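Local atomic coordinates of protein P47 (Clostridium botulinum, PDB entry 6EKT), a protein that may form part of a progenitor toxin complex that protects botulinum neurotoxin type A2 during passage through the host gut, and resembles tubular lipid-binding proteins. Residues E270-S275 and R280-S285. Sequence-based numbering, arbitrary orientation. Where two conformers were deposited one is given.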
loop_
_atom_site.group_PDB
_atom_site.type_symbol
_atom_site.label_atom_id
_atom_site.label_comp_id
_atom_site.label_asym_id
_atom_site.label_seq_id
_atom_site.Cartn_x
_atom_site.Cartn_y
_atom_site.Cartn_z
ATOM N N GLU A 270 -23.053 3.412 -0.193
ATOM C CA GLU A 270 -22.042 4.110 -0.977
ATOM C C GLU A 270 -21.052 4.814 -0.053
ATOM O O GLU A 270 -21.368 5.110 1.106
ATOM C CB GLU A 270 -22.706 5.125 -1.933
ATOM C CG GLU A 270 -23.235 6.379 -1.259
ATOM C CD GLU A 270 -24.035 7.258 -2.199
ATOM O OE1 GLU A 270 -25.238 7.017 -2.331
ATOM O OE2 GLU A 270 -23.463 8.190 -2.806
ATOM N N VAL A 271 -19.869 5.114 -0.599
ATOM C CA VAL A 271 -18.854 5.867 0.108
ATOM C C VAL A 271 -19.019 7.359 -0.182
ATOM O O VAL A 271 -19.040 7.775 -1.340
ATOM C CB VAL A 271 -17.421 5.410 -0.304
ATOM C CG1 VAL A 271 -16.374 6.360 0.254
ATOM C CG2 VAL A 271 -17.159 3.990 0.177
ATOM N N ILE A 272 -19.149 8.155 0.875
ATOM C CA ILE A 272 -19.076 9.608 0.763
ATOM C C ILE A 272 -17.607 9.998 0.978
ATOM O O ILE A 272 -17.022 9.685 2.021
ATOM C CB ILE A 272 -19.980 10.293 1.825
ATOM C CG1 ILE A 272 -21.414 9.732 1.778
ATOM C CG2 ILE A 272 -19.915 11.822 1.733
ATOM C CD1 ILE A 272 -22.221 10.001 0.511
ATOM N N SER A 273 -17.029 10.673 -0.010
ATOM C CA SER A 273 -15.665 11.158 0.096
ATOM C C SER A 273 -15.624 12.315 1.074
ATOM O O SER A 273 -16.555 13.125 1.134
ATOM C CB SER A 273 -15.135 11.593 -1.267
ATOM O OG SER A 273 -14.992 10.472 -2.117
ATOM N N THR A 274 -14.562 12.347 1.867
ATOM C CA THR A 274 -14.284 13.461 2.777
ATOM C C THR A 274 -12.939 14.138 2.435
ATOM O O THR A 274 -12.621 15.201 2.975
ATOM C CB THR A 274 -14.301 13.014 4.255
ATOM O OG1 THR A 274 -13.430 11.894 4.436
ATOM C CG2 THR A 274 -15.725 12.634 4.718
ATOM N N SER A 275 -12.158 13.479 1.571
ATOM C CA SER A 275 -10.922 14.025 0.935
ATOM C C SER A 275 -10.551 13.059 -0.197
ATOM O O SER A 275 -11.299 12.106 -0.461
ATOM C CB SER A 275 -9.750 14.165 1.926
ATOM O OG SER A 275 -9.214 12.902 2.297
ATOM N N ARG A 280 -16.506 7.950 4.299
ATOM C CA ARG A 280 -17.390 7.211 5.211
ATOM C C ARG A 280 -18.493 6.559 4.386
ATOM O O ARG A 280 -18.660 6.887 3.220
ATOM C CB ARG A 280 -17.970 8.142 6.296
ATOM C CG ARG A 280 -18.721 9.326 5.741
ATOM C CD ARG A 280 -18.894 10.447 6.767
ATOM N NE ARG A 280 -19.651 11.515 6.128
ATOM C CZ ARG A 280 -20.975 11.529 5.988
ATOM N NH1 ARG A 280 -21.729 10.550 6.491
ATOM N NH2 ARG A 280 -21.548 12.545 5.351
ATOM N N ILE A 281 -19.230 5.636 4.999
ATOM C CA ILE A 281 -20.223 4.850 4.284
ATOM C C ILE A 281 -21.608 5.216 4.817
ATOM O O ILE A 281 -21.792 5.422 6.026
ATOM C CB ILE A 281 -19.946 3.315 4.363
ATOM C CG1 ILE A 281 -18.731 2.936 3.483
ATOM C CG2 ILE A 281 -21.177 2.515 3.919
ATOM C CD1 ILE A 281 -18.225 1.505 3.613
ATOM N N VAL A 282 -22.549 5.357 3.890
ATOM C CA VAL A 282 -23.952 5.618 4.225
ATOM C C VAL A 282 -24.841 4.703 3.385
ATOM O O VAL A 282 -24.422 4.218 2.336
ATOM C CB VAL A 282 -24.360 7.088 3.989
ATOM C CG1 VAL A 282 -23.615 8.038 4.939
ATOM C CG2 VAL A 282 -24.211 7.497 2.516
ATOM N N ASN A 283 -26.076 4.473 3.840
ATOM C CA ASN A 283 -27.072 3.868 2.978
ATOM C C ASN A 283 -27.605 4.941 2.017
ATOM O O ASN A 283 -27.550 6.151 2.307
ATOM C CB ASN A 283 -28.235 3.257 3.809
ATOM C CG ASN A 283 -29.032 4.315 4.580
ATOM O OD1 ASN A 283 -28.455 5.175 5.236
ATOM N ND2 ASN A 283 -30.374 4.243 4.507
ATOM N N ASN A 284 -28.111 4.486 0.876
ATOM C CA ASN A 284 -28.736 5.366 -0.126
ATOM C C ASN A 284 -30.234 5.077 -0.300
ATOM O O ASN A 284 -30.890 5.646 -1.186
ATOM C CB ASN A 284 -27.998 5.224 -1.464
ATOM C CG ASN A 284 -27.987 3.792 -1.997
ATOM O OD1 ASN A 284 -28.891 3.009 -1.737
ATOM N ND2 ASN A 284 -26.958 3.456 -2.779
ATOM N N SER A 285 -30.764 4.177 0.534
ATOM C CA SER A 285 -32.156 3.726 0.468
ATOM C C SER A 285 -32.496 2.945 1.758
ATOM O O SER A 285 -31.600 2.568 2.533
ATOM C CB SER A 285 -32.350 2.830 -0.766
ATOM O OG SER A 285 -31.248 1.945 -0.882
#
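E270 and V282 face each other as a hydrogen-bonded antiparallel pair, E270 N giving its hydrogen to V282 O and V282 N returning one to E270 O. Two residues on, I272 and R280 repeat the exchange: I272 N lies 2.7 Å from R280 O, the shortest of the four bonds, and R280 N is 2.9 Å from I272 O. Between these two pairs V271 and I281 form the non-hydrogen-bonded pair, with CA atoms 4.5 Å apart. Here the backbones also meet through CA-H...O contacts, from I281 CA to E270 O and from V271 CA to R280 O. The axes of 270-273 and 280-283 make 131°, so the antiparallel ladder is strongly twisted.

Side chains fall on two faces. On one, V282 has CG1 anti to its carbonyl carbon (chi1 -66°), which puts V282 CG2 between N and C, where it meets I272 CG1 at 3.7 Å and also touches I272 CD1. The extended R280 chain runs side by side with I272, pointing the same way. I272 CB sits over the rim of one guanidinium face, and R280 NH2 comes nearest to I272 CG2, at 4.0 Å, while T274 CG2 stands near the guanidinium plane at its edge. E270 reaches the far end of this face, where E270 OE1 comes within 3.4 Å of N284 CB, a van der Waals approach only. The T274 hydroxyl is hydrogen-bonded to that of T278, within the connecting turn.

The opposite face carries V271 and I281, which touch through V271 CG2 and I281 CG1 at 3.8 Å. Both rest on L248 of helix 244-252, which packs against this side of the beta hairpin 269-273/279-288. Beyond, strand 279-288 pairs with strand 297-311, I281 bonding to M308 through the backbone, and the hairpin thus forms one end of the antiparallel sheet that continues through 297-311.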